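Exported gluconolactonase (Xanthomonas campestris pv. campestris, PDB 3DR2) probably hydrolyses glucono-1,5-lactone to gluconate as a calcium-binding six-bladed beta-propeller enzyme of the SMP-30/gluconolactonase family. Local coordinates at residues A[169-174]-A[185-190]; A[202-207]-A[218-223]. All coordinates share one frame; numbering follows the deposited sequence.

Contact 1: residues A[169-174]-A[185-190]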
loop_
_atom_site.group_PDB
_atom_site.type_symbol
_atom_site.label_atom_id
_atom_site.label_comp_id
_atom_site.label_asym_id
_atom_site.label_seq_id
_atom_site.Cartn_x
_atom_site.Cartn_y
_atom_site.Cartn_z
ATOM N N HIS A 169 20.862 16.469 3.433
ATOM C CA HIS A 169 20.442 15.267 2.703
ATOM C C HIS A 169 21.750 14.849 2.056
ATOM O O HIS A 169 22.176 15.460 1.081
ATOM C CB HIS A 169 19.447 15.605 1.592
ATOM C CG HIS A 169 18.244 16.361 2.052
ATOM N ND1 HIS A 169 17.357 16.939 1.172
ATOM C CD2 HIS A 169 17.779 16.638 3.293
ATOM C CE1 HIS A 169 16.395 17.541 1.850
ATOM N NE2 HIS A 169 16.629 17.374 3.139
ATOM N N SER A 170 22.382 13.803 2.571
ATOM C CA SER A 170 23.677 13.419 2.041
ATOM C C SER A 170 23.782 12.088 1.326
ATOM O O SER A 170 22.872 11.263 1.366
ATOM C CB SER A 170 24.700 13.427 3.179
ATOM O OG SER A 170 24.650 14.646 3.897
ATOM N N VAL A 171 24.914 11.920 0.649
ATOM C CA VAL A 171 25.263 10.681 -0.024
ATOM C C VAL A 171 26.315 10.185 0.958
ATOM O O VAL A 171 27.245 10.920 1.286
ATOM C CB VAL A 171 25.937 10.911 -1.395
ATOM C CG1 VAL A 171 26.506 9.596 -1.913
ATOM C CG2 VAL A 171 24.930 11.461 -2.394
ATOM N N TYR A 172 26.153 8.964 1.451
ATOM C CA TYR A 172 27.101 8.413 2.412
ATOM C C TYR A 172 27.818 7.179 1.897
ATOM O O TYR A 172 27.354 6.512 0.972
ATOM C CB TYR A 172 26.398 8.011 3.710
ATOM C CG TYR A 172 25.730 9.126 4.473
ATOM C CD1 TYR A 172 24.418 9.500 4.199
ATOM C CD2 TYR A 172 26.398 9.779 5.509
ATOM C CE1 TYR A 172 23.782 10.486 4.940
ATOM C CE2 TYR A 172 25.778 10.765 6.253
ATOM C CZ TYR A 172 24.469 11.116 5.966
ATOM O OH TYR A 172 23.858 12.098 6.701
ATOM N N ARG A 173 28.954 6.882 2.523
ATOM C CA ARG A 173 29.740 5.701 2.194
ATOM C C ARG A 173 29.954 4.914 3.480
ATOM O O ARG A 173 30.485 5.445 4.459
ATOM C CB ARG A 173 31.102 6.072 1.601
ATOM C CG ARG A 173 32.011 4.862 1.398
ATOM C CD ARG A 173 33.314 5.236 0.707
ATOM N NE ARG A 173 34.172 4.071 0.491
ATOM C CZ ARG A 173 34.987 3.556 1.408
ATOM N NH1 ARG A 173 35.727 2.493 1.121
ATOM N NH2 ARG A 173 35.077 4.111 2.606
ATOM N N LEU A 174 29.534 3.653 3.480
ATOM C CA LEU A 174 29.691 2.801 4.651
ATOM C C LEU A 174 30.812 1.815 4.343
ATOM O O LEU A 174 30.650 0.912 3.526
ATOM C CB LEU A 174 28.389 2.040 4.946
ATOM C CG LEU A 174 28.182 1.509 6.373
ATOM C CD1 LEU A 174 26.976 0.581 6.389
ATOM C CD2 LEU A 174 29.405 0.771 6.858
ATOM N N ALA A 185 28.820 14.022 0.629
ATOM C CA ALA A 185 28.337 15.205 -0.071
ATOM C C ALA A 185 26.917 15.512 0.345
ATOM O O ALA A 185 26.166 14.613 0.722
ATOM C CB ALA A 185 28.396 14.983 -1.572
ATOM N N ASP A 186 26.549 16.787 0.293
ATOM C CA ASP A 186 25.196 17.182 0.640
ATOM C C ASP A 186 24.524 17.629 -0.649
ATOM O O ASP A 186 25.130 18.328 -1.463
ATOM C CB ASP A 186 25.193 18.324 1.661
ATOM C CG ASP A 186 25.957 17.984 2.927
ATOM O OD1 ASP A 186 25.972 16.800 3.333
ATOM O OD2 ASP A 186 26.531 18.913 3.535
ATOM N N LEU A 187 23.280 17.210 -0.841
ATOM C CA LEU A 187 22.536 17.562 -2.043
ATOM C C LEU A 187 21.104 17.942 -1.680
ATOM O O LEU A 187 20.752 18.026 -0.504
ATOM C CB LEU A 187 22.536 16.378 -3.023
ATOM C CG LEU A 187 23.888 15.750 -3.401
ATOM C CD1 LEU A 187 24.326 14.777 -2.312
ATOM C CD2 LEU A 187 23.761 15.011 -4.721
ATOM N N ASP A 188 20.281 18.177 -2.696
ATOM C CA ASP A 188 18.885 18.533 -2.478
ATOM C C ASP A 188 18.057 17.321 -2.881
ATOM O O ASP A 188 17.843 17.087 -4.070
ATOM C CB ASP A 188 18.497 19.729 -3.351
ATOM C CG ASP A 188 17.179 20.356 -2.935
ATOM O OD1 ASP A 188 16.400 19.709 -2.200
ATOM O OD2 ASP A 188 16.913 21.502 -3.352
ATOM N N HIS A 189 17.608 16.550 -1.896
ATOM C CA HIS A 189 16.817 15.352 -2.160
ATOM C C HIS A 189 17.552 14.364 -3.063
ATOM O O HIS A 189 17.047 13.975 -4.126
ATOM C CB HIS A 189 15.477 15.737 -2.787
ATOM C CG HIS A 189 14.555 16.443 -1.844
ATOM N ND1 HIS A 189 13.579 15.789 -1.125
ATOM C CD2 HIS A 189 14.490 17.742 -1.469
ATOM C CE1 HIS A 189 12.952 16.654 -0.349
ATOM N NE2 HIS A 189 13.485 17.846 -0.539
ATOM N N PRO A 190 18.766 13.950 -2.656
ATOM C CA PRO A 190 19.547 12.997 -3.447
ATOM C C PRO A 190 18.668 11.766 -3.566
ATOM O O PRO A 190 17.995 11.396 -2.609
ATOM C CB PRO A 190 20.789 12.772 -2.589
ATOM C CG PRO A 190 20.275 12.974 -1.193
ATOM C CD PRO A 190 19.415 14.209 -1.360
HETATM O O HOH W 1 21.796 18.655 2.053
#
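Ser-170 and Asp-186 face each other as a non-hydrogen-bonded pair, CA to CA 4.3 Å, where strands 169-174 and 185-187 run antiparallel at 144°. Leu-187 N gives a nearly straight bond to His-169 O, and Val-171 N reaches Ala-185 O. One water bridges the backbones, accepting from His-169 N and donating to Leu-187 O. On the Ser-170 side, the hydroxyl OG donates to Asp-186 OD1 at 2.6 Å, meeting the carboxylate on its anti side and somewhat out of its plane; OD2 of the same group forms a salt bridge with Arg-183. The His-169 ring has its CG beside the backbone N (chi1 -55°), and ND1 accepts the amide of His-189 N at 3.1 Å, the donor lying in the ring plane. That bond helps set the rotation of the ring, whose CE1 lies over one face of the His-189 ring, offset toward its rim, an edge-to-face pair with planes at 78°. Pro-190 CD packs on His-169 CB. On the face that carries Val-171, its CG2 is pressed against Leu-187 CD1, 3.4 Å away, tighter than usual carbon contact. The hairpin forms the two last strands of a four-stranded propeller blade: strand 144-147 flanks 169-174 on its other side, 182-187 is the edge strand, and Val-171, Leu-187 and Pro-190 all rest on Val-204 of strand 201-206.

Contact 2: residues A[202-207]-A[218-223]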
loop_
_atom_site.group_PDB
_atom_site.type_symbol
_atom_site.label_atom_id
_atom_site.label_comp_id
_atom_site.label_asym_id
_atom_site.label_seq_id
_atom_site.Cartn_x
_atom_site.Cartn_y
_atom_site.Cartn_z
ATOM N N LEU A 202 30.905 9.224 -9.910
ATOM C CA LEU A 202 29.728 8.779 -9.170
ATOM C C LEU A 202 28.583 9.662 -9.637
ATOM O O LEU A 202 28.681 10.893 -9.589
ATOM C CB LEU A 202 29.916 8.974 -7.661
ATOM C CG LEU A 202 29.035 8.172 -6.686
ATOM C CD1 LEU A 202 28.712 9.031 -5.477
ATOM C CD2 LEU A 202 27.759 7.705 -7.349
ATOM N N TYR A 203 27.503 9.038 -10.102
ATOM C CA TYR A 203 26.335 9.778 -10.559
ATOM C C TYR A 203 25.290 9.720 -9.453
ATOM O O TYR A 203 25.072 8.666 -8.858
ATOM C CB TYR A 203 25.755 9.146 -11.825
ATOM C CG TYR A 203 26.730 9.005 -12.970
ATOM C CD1 TYR A 203 27.377 7.798 -13.213
ATOM C CD2 TYR A 203 26.985 10.076 -13.829
ATOM C CE1 TYR A 203 28.250 7.654 -14.281
ATOM C CE2 TYR A 203 27.858 9.943 -14.901
ATOM C CZ TYR A 203 28.486 8.724 -15.123
ATOM O OH TYR A 203 29.336 8.571 -16.195
ATOM N N VAL A 204 24.652 10.853 -9.177
ATOM C CA VAL A 204 23.629 10.933 -8.138
ATOM C C VAL A 204 22.535 11.866 -8.625
ATOM O O VAL A 204 22.820 12.987 -9.034
ATOM C CB VAL A 204 24.193 11.529 -6.827
ATOM C CG1 VAL A 204 23.123 11.526 -5.749
ATOM C CG2 VAL A 204 25.414 10.747 -6.369
ATOM N N SER A 205 21.285 11.423 -8.593
ATOM C CA SER A 205 20.222 12.312 -9.040
ATOM C C SER A 205 19.682 13.099 -7.852
ATOM O O SER A 205 19.793 12.669 -6.703
ATOM C CB SER A 205 19.085 11.531 -9.716
ATOM O OG SER A 205 18.388 10.706 -8.800
ATOM N N GLN A 206 19.125 14.269 -8.140
ATOM C CA GLN A 206 18.544 15.128 -7.118
ATOM C C GLN A 206 17.130 15.387 -7.614
ATOM O O GLN A 206 16.944 15.892 -8.720
ATOM C CB GLN A 206 19.322 16.449 -7.013
ATOM C CG GLN A 206 20.790 16.295 -6.643
ATOM C CD GLN A 206 21.481 17.636 -6.430
ATOM O OE1 GLN A 206 21.106 18.405 -5.544
ATOM N NE2 GLN A 206 22.486 17.924 -7.250
ATOM N N THR A 207 16.133 15.036 -6.811
ATOM C CA THR A 207 14.748 15.203 -7.235
ATOM C C THR A 207 13.863 15.946 -6.247
ATOM O O THR A 207 12.918 15.382 -5.698
ATOM C CB THR A 207 14.111 13.828 -7.523
ATOM O OG1 THR A 207 14.011 13.083 -6.305
ATOM C CG2 THR A 207 14.966 13.051 -8.507
ATOM N N THR A 218 23.411 14.361 -11.300
ATOM C CA THR A 218 24.661 15.060 -11.045
ATOM C C THR A 218 25.826 14.079 -11.070
ATOM O O THR A 218 25.670 12.916 -10.715
ATOM C CB THR A 218 24.607 15.741 -9.665
ATOM O OG1 THR A 218 23.376 16.466 -9.546
ATOM C CG2 THR A 218 25.774 16.697 -9.489
ATOM N N ALA A 219 26.993 14.552 -11.491
ATOM C CA ALA A 219 28.173 13.705 -11.543
ATOM C C ALA A 219 29.249 14.252 -10.616
ATOM O O ALA A 219 29.437 15.463 -10.508
ATOM C CB ALA A 219 28.699 13.628 -12.968
ATOM N N PHE A 220 29.942 13.344 -9.940
ATOM C CA PHE A 220 31.017 13.699 -9.017
ATOM C C PHE A 220 32.264 12.916 -9.385
ATOM O O PHE A 220 32.183 11.834 -9.971
ATOM C CB PHE A 220 30.651 13.317 -7.585
ATOM C CG PHE A 220 29.580 14.164 -6.969
ATOM C CD1 PHE A 220 29.902 15.342 -6.307
ATOM C CD2 PHE A 220 28.251 13.747 -6.989
ATOM C CE1 PHE A 220 28.923 16.089 -5.669
ATOM C CE2 PHE A 220 27.261 14.486 -6.354
ATOM C CZ PHE A 220 27.595 15.661 -5.688
ATOM N N ALA A 221 33.421 13.461 -9.030
ATOM C CA ALA A 221 34.674 12.776 -9.282
ATOM C C ALA A 221 35.005 12.044 -7.987
ATOM O O ALA A 221 35.056 12.656 -6.923
ATOM C CB ALA A 221 35.780 13.781 -9.614
ATOM N N TRP A 222 35.198 10.734 -8.073
ATOM C CA TRP A 222 35.543 9.938 -6.902
ATOM C C TRP A 222 37.037 9.663 -6.982
ATOM O O TRP A 222 37.477 8.743 -7.666
ATOM C CB TRP A 222 34.756 8.618 -6.898
ATOM C CG TRP A 222 35.183 7.605 -5.853
ATOM C CD1 TRP A 222 35.412 6.274 -6.062
ATOM C CD2 TRP A 222 35.381 7.828 -4.447
ATOM N NE1 TRP A 222 35.738 5.655 -4.881
ATOM C CE2 TRP A 222 35.726 6.582 -3.873
ATOM C CE3 TRP A 222 35.299 8.953 -3.618
ATOM C CZ2 TRP A 222 35.987 6.430 -2.507
ATOM C CZ3 TRP A 222 35.560 8.802 -2.253
ATOM C CH2 TRP A 222 35.900 7.547 -1.714
ATOM N N ARG A 223 37.820 10.497 -6.311
ATOM C CA ARG A 223 39.268 10.331 -6.308
ATOM C C ARG A 223 39.783 10.675 -4.922
ATOM O O ARG A 223 39.250 11.566 -4.253
ATOM C CB ARG A 223 39.922 11.220 -7.369
ATOM C CG ARG A 223 39.750 12.712 -7.172
ATOM C CD ARG A 223 40.690 13.468 -8.106
ATOM N NE ARG A 223 40.665 14.907 -7.868
ATOM C CZ ARG A 223 39.636 15.691 -8.168
ATOM N NH1 ARG A 223 38.548 15.172 -8.721
ATOM N NH2 ARG A 223 39.691 16.992 -7.918
#
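Thr-218 OG1 is held by two groups: Gln-206 NE2 donates to it at 2.9 Å, and Glu-216 OE1 is its second hydrogen-bond partner. OG1 lies in the amide plane of Gln-206 and the N-H points almost straight at it (164°). The Gln-206 chain is extended beyond CG, with CD anti (chi2 -175°), and its side chain crosses that of Thr-218 at a slant. Its other amide atom, OE1, accepts from Asp-188 N, which fixes which way round the amide sits. Beside this link the backbones form two hydrogen-bonded pairs. Val-204 and Thr-218 exchange bonds both ways, Thr-218 N to Val-204 O being 2.7 Å with the donor well above the carbonyl plane; Leu-202 and Phe-220 do the same. Strands 201-206 and 216-223 are the second and third of a four-stranded antiparallel propeller blade, between inner strand 190-195 and outer strand 226-234. Between the two bonded pairs, Tyr-203 CD2 meets Ala-219 CB at 4.0 Å, while the tyrosine ring packs edge-to-face with Phe-233 and touches strand 244-246. On the opposite sheet face Phe-220 turns its ring edge to Leu-202 O, and its CE2 lies 4.2 Å from Val-204 CG2. Phe-220 also touches Leu-187 of the preceding blade. Ser-205, whose OG bonds to Pro-241 O among others, has its side chain about 7 Å from a calcium ion.

Contact 1 closes before contact 2 opens along the chain, and their centres lie about 10 Å apart on the same side of the chain's centre. Each is a hairpin in its own four-stranded sheet: 169-174 and 182-187 end one blade, 201-206 and 216-223 form the middle of the next. A short turn through Asp-188 and His-189 leads from the outer strand of the first blade into strand 190-195, the inner strand of the second. A probable hydrogen bond from Thr-207 N to His-189 O adds to the amide bond and side-chain packing that join the blades near Asn-191, a calcium ligand.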